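Local coordinates for protein peptide amidase (Stenotrophomonas maltophilia, PDB 1M22) that probably hydrolyses amide bonds, as a peptide amidase of the amidase signature family, at residues 124-136 with 142-154. Numbering follows the deposited sequence.
Sequences VLGKTNLSEWANF and ISGWSARGGQTRN
The side-chain amide of N129 reaches into the small two-stranded hairpin of 142-154 and is held at both ends. OD1 of N129 accepts a hydrogen bond of 2.7 Å from OG of S146, in the carbonyl plane and on a lone pair. ND2 of N129 donates to OG1 of T152 at 2.9 Å and to the backbone O of G150. OG1 of T152 is also hydrogen-bonded to O of R49. CG of N129 lies anti to the backbone N (chi1 -167°), which carries the amide between S146 and T152. The group is buried, and these bonds fix its rotation. Separately, at the type II turn 142-145, OG of S131 receives an almost straight bond from N of G144 (2.9 Å, 175°). W145 and A147 are partly exposed; CZ3 of W145 comes only to 4.1 Å from OE2 of E132. This OE2 takes N of A147 on its anti side, while OE1 pairs with R137. L130 and S131 approach catalytic K86 and S165. The hairpin packs on 129-131, which runs on from strand 123-128, beside strand 82-86, into a weakly bonded turn at 132-135, left-handed from W133 on. W133 and F136 pack on helix 319-340.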
# COMPACT_ATOMS: atom_id res chain seq x y z
N VAL A 124 10.17 -11.29 -8.97
CA VAL A 124 9.12 -10.37 -9.40
C VAL A 124 8.20 -11.08 -10.39
O VAL A 124 8.62 -11.42 -11.49
CB VAL A 124 9.71 -9.10 -10.05
CG1 VAL A 124 8.59 -8.17 -10.50
CG2 VAL A 124 10.62 -8.39 -9.06
N LEU A 125 6.96 -11.32 -9.99
CA LEU A 125 5.99 -11.99 -10.85
C LEU A 125 5.43 -11.05 -11.91
O LEU A 125 5.10 -11.48 -13.02
CB LEU A 125 4.82 -12.53 -10.03
CG LEU A 125 5.01 -13.75 -9.14
CD1 LEU A 125 3.76 -13.96 -8.30
CD2 LEU A 125 5.29 -14.99 -10.00
N GLY A 126 5.32 -9.77 -11.57
CA GLY A 126 4.77 -8.80 -12.50
C GLY A 126 4.33 -7.54 -11.80
O GLY A 126 4.71 -7.29 -10.65
N LYS A 127 3.50 -6.76 -12.49
CA LYS A 127 2.99 -5.49 -11.98
C LYS A 127 1.49 -5.55 -11.77
O LYS A 127 0.78 -6.24 -12.50
CB LYS A 127 3.31 -4.36 -12.97
CG LYS A 127 4.74 -4.35 -13.49
CD LYS A 127 5.76 -4.12 -12.39
CE LYS A 127 5.67 -2.71 -11.82
NZ LYS A 127 5.99 -1.66 -12.84
N THR A 128 1.00 -4.82 -10.77
CA THR A 128 -0.43 -4.80 -10.48
C THR A 128 -1.12 -3.51 -10.90
O THR A 128 -0.53 -2.43 -10.91
CB THR A 128 -0.70 -5.03 -8.98
OG1 THR A 128 0.11 -4.13 -8.20
CG2 THR A 128 -0.39 -6.46 -8.60
N ASN A 129 -2.39 -3.65 -11.26
CA ASN A 129 -3.19 -2.52 -11.69
C ASN A 129 -3.42 -1.55 -10.54
O ASN A 129 -3.33 -1.92 -9.37
CB ASN A 129 -4.53 -3.02 -12.26
CG ASN A 129 -5.29 -1.95 -13.00
OD1 ASN A 129 -4.70 -1.12 -13.69
ND2 ASN A 129 -6.62 -1.97 -12.90
N LEU A 130 -3.73 -0.31 -10.90
CA LEU A 130 -3.97 0.74 -9.92
C LEU A 130 -4.90 1.76 -10.53
O LEU A 130 -5.07 1.81 -11.75
CB LEU A 130 -2.65 1.45 -9.58
CG LEU A 130 -1.98 2.21 -10.73
CD1 LEU A 130 -1.01 3.24 -10.18
CD2 LEU A 130 -1.27 1.24 -11.67
N SER A 131 -5.53 2.57 -9.68
CA SER A 131 -6.37 3.65 -10.18
C SER A 131 -5.37 4.46 -11.01
O SER A 131 -4.27 4.75 -10.54
CB SER A 131 -6.89 4.49 -9.02
OG SER A 131 -7.62 3.68 -8.11
N GLU A 132 -5.73 4.82 -12.24
CA GLU A 132 -4.80 5.53 -13.11
C GLU A 132 -4.14 6.73 -12.44
O GLU A 132 -4.80 7.54 -11.78
CB GLU A 132 -5.50 5.98 -14.39
CG GLU A 132 -4.56 5.99 -15.59
CD GLU A 132 -5.21 6.54 -16.84
OE1 GLU A 132 -5.31 7.78 -16.96
OE2 GLU A 132 -5.61 5.73 -17.70
N TRP A 133 -2.82 6.84 -12.61
CA TRP A 133 -2.03 7.91 -12.02
C TRP A 133 -2.20 7.98 -10.51
O TRP A 133 -2.17 9.05 -9.90
CB TRP A 133 -2.37 9.26 -12.67
CG TRP A 133 -2.00 9.29 -14.13
CD1 TRP A 133 -2.85 9.24 -15.20
CD2 TRP A 133 -0.67 9.27 -14.67
NE1 TRP A 133 -2.14 9.17 -16.37
CE2 TRP A 133 -0.80 9.19 -16.08
CE3 TRP A 133 0.61 9.31 -14.11
CZ2 TRP A 133 0.31 9.14 -16.93
CZ3 TRP A 133 1.72 9.26 -14.96
CH2 TRP A 133 1.56 9.18 -16.35
N ALA A 134 -2.38 6.80 -9.91
CA ALA A 134 -2.57 6.66 -8.47
C ALA A 134 -3.72 7.52 -7.96
O ALA A 134 -3.68 8.07 -6.86
CB ALA A 134 -1.27 7.01 -7.73
N ASN A 135 -4.76 7.60 -8.79
CA ASN A 135 -5.97 8.36 -8.51
C ASN A 135 -5.78 9.87 -8.40
O ASN A 135 -6.52 10.54 -7.68
CB ASN A 135 -6.68 7.83 -7.25
CG ASN A 135 -8.12 8.28 -7.17
OD1 ASN A 135 -8.80 8.41 -8.19
ND2 ASN A 135 -8.61 8.53 -5.96
N PHE A 136 -4.79 10.41 -9.10
CA PHE A 136 -4.61 11.85 -9.08
C PHE A 136 -4.78 12.38 -10.50
O PHE A 136 -3.96 13.16 -10.99
CB PHE A 136 -3.23 12.25 -8.54
CG PHE A 136 -3.20 13.64 -7.96
CD1 PHE A 136 -3.81 13.90 -6.75
CD2 PHE A 136 -2.61 14.68 -8.66
CE1 PHE A 136 -3.84 15.19 -6.22
CE2 PHE A 136 -2.63 15.98 -8.15
CZ PHE A 136 -3.25 16.24 -6.93
N ILE A 142 -13.02 6.41 -10.71
CA ILE A 142 -13.46 5.07 -10.34
C ILE A 142 -12.25 4.32 -9.78
O ILE A 142 -11.27 4.08 -10.48
CB ILE A 142 -14.01 4.31 -11.56
CG1 ILE A 142 -15.17 5.10 -12.18
CG2 ILE A 142 -14.48 2.92 -11.13
CD1 ILE A 142 -15.67 4.51 -13.48
N SER A 143 -12.32 3.95 -8.51
CA SER A 143 -11.22 3.23 -7.87
C SER A 143 -10.91 1.91 -8.56
O SER A 143 -11.82 1.15 -8.90
CB SER A 143 -11.54 2.97 -6.40
OG SER A 143 -11.65 4.18 -5.68
N GLY A 144 -9.63 1.65 -8.77
CA GLY A 144 -9.22 0.41 -9.39
C GLY A 144 -9.30 0.36 -10.90
O GLY A 144 -9.08 -0.70 -11.49
N TRP A 145 -9.63 1.48 -11.54
CA TRP A 145 -9.72 1.52 -12.99
C TRP A 145 -8.57 2.28 -13.63
O TRP A 145 -8.13 3.32 -13.13
CB TRP A 145 -11.02 2.18 -13.45
CG TRP A 145 -11.11 2.28 -14.96
CD1 TRP A 145 -11.61 1.34 -15.81
CD2 TRP A 145 -10.60 3.34 -15.78
NE1 TRP A 145 -11.42 1.73 -17.12
CE2 TRP A 145 -10.81 2.95 -17.13
CE3 TRP A 145 -9.97 4.56 -15.52
CZ2 TRP A 145 -10.41 3.76 -18.21
CZ3 TRP A 145 -9.58 5.36 -16.60
CH2 TRP A 145 -9.81 4.95 -17.92
N SER A 146 -8.08 1.75 -14.75
CA SER A 146 -7.05 2.42 -15.53
C SER A 146 -7.31 2.03 -16.99
O SER A 146 -7.91 0.99 -17.26
CB SER A 146 -5.63 2.01 -15.10
OG SER A 146 -5.29 0.71 -15.52
N ALA A 147 -6.88 2.87 -17.92
CA ALA A 147 -7.10 2.58 -19.33
C ALA A 147 -6.34 1.35 -19.79
O ALA A 147 -6.84 0.55 -20.58
CB ALA A 147 -6.71 3.78 -20.18
N ARG A 148 -5.12 1.17 -19.28
CA ARG A 148 -4.30 0.04 -19.67
C ARG A 148 -4.65 -1.26 -18.95
O ARG A 148 -4.56 -2.34 -19.53
CB ARG A 148 -2.82 0.37 -19.46
CG ARG A 148 -1.87 -0.75 -19.83
CD ARG A 148 -0.43 -0.26 -19.92
NE ARG A 148 0.50 -1.34 -20.21
CZ ARG A 148 1.27 -1.94 -19.30
NH1 ARG A 148 1.23 -1.55 -18.03
NH2 ARG A 148 2.08 -2.92 -19.66
N GLY A 149 -5.07 -1.16 -17.70
CA GLY A 149 -5.39 -2.36 -16.94
C GLY A 149 -6.86 -2.69 -16.76
O GLY A 149 -7.20 -3.77 -16.27
N GLY A 150 -7.74 -1.80 -17.18
CA GLY A 150 -9.15 -2.07 -17.02
C GLY A 150 -9.58 -1.91 -15.57
O GLY A 150 -8.95 -1.20 -14.79
N GLN A 151 -10.65 -2.61 -15.21
CA GLN A 151 -11.21 -2.54 -13.86
C GLN A 151 -10.85 -3.72 -12.96
O GLN A 151 -11.24 -4.86 -13.23
CB GLN A 151 -12.73 -2.44 -13.96
CG GLN A 151 -13.43 -2.33 -12.62
CD GLN A 151 -13.13 -1.02 -11.93
OE1 GLN A 151 -13.41 0.06 -12.46
NE2 GLN A 151 -12.56 -1.10 -10.73
N THR A 152 -10.13 -3.44 -11.88
CA THR A 152 -9.78 -4.48 -10.93
C THR A 152 -11.03 -4.70 -10.07
O THR A 152 -11.76 -3.75 -9.76
CB THR A 152 -8.59 -4.04 -10.05
OG1 THR A 152 -7.43 -3.90 -10.89
CG2 THR A 152 -8.29 -5.08 -8.97
N ARG A 153 -11.27 -5.94 -9.68
CA ARG A 153 -12.45 -6.29 -8.89
C ARG A 153 -12.14 -6.86 -7.52
O ARG A 153 -11.13 -7.55 -7.34
CB ARG A 153 -13.32 -7.28 -9.67
CG ARG A 153 -13.83 -6.71 -10.98
CD ARG A 153 -14.57 -7.74 -11.82
NE ARG A 153 -15.08 -7.14 -13.04
CZ ARG A 153 -16.13 -6.33 -13.10
NH1 ARG A 153 -16.79 -6.01 -11.99
NH2 ARG A 153 -16.52 -5.82 -14.26
N ASN A 154 -13.01 -6.58 -6.55
CA ASN A 154 -12.85 -7.09 -5.20
C ASN A 154 -13.15 -8.59 -5.25
O ASN A 154 -14.23 -9.00 -5.68
CB ASN A 154 -13.82 -6.39 -4.26
CG ASN A 154 -13.55 -6.70 -2.81
OD1 ASN A 154 -13.42 -7.86 -2.42
ND2 ASN A 154 -13.47 -5.65 -1.99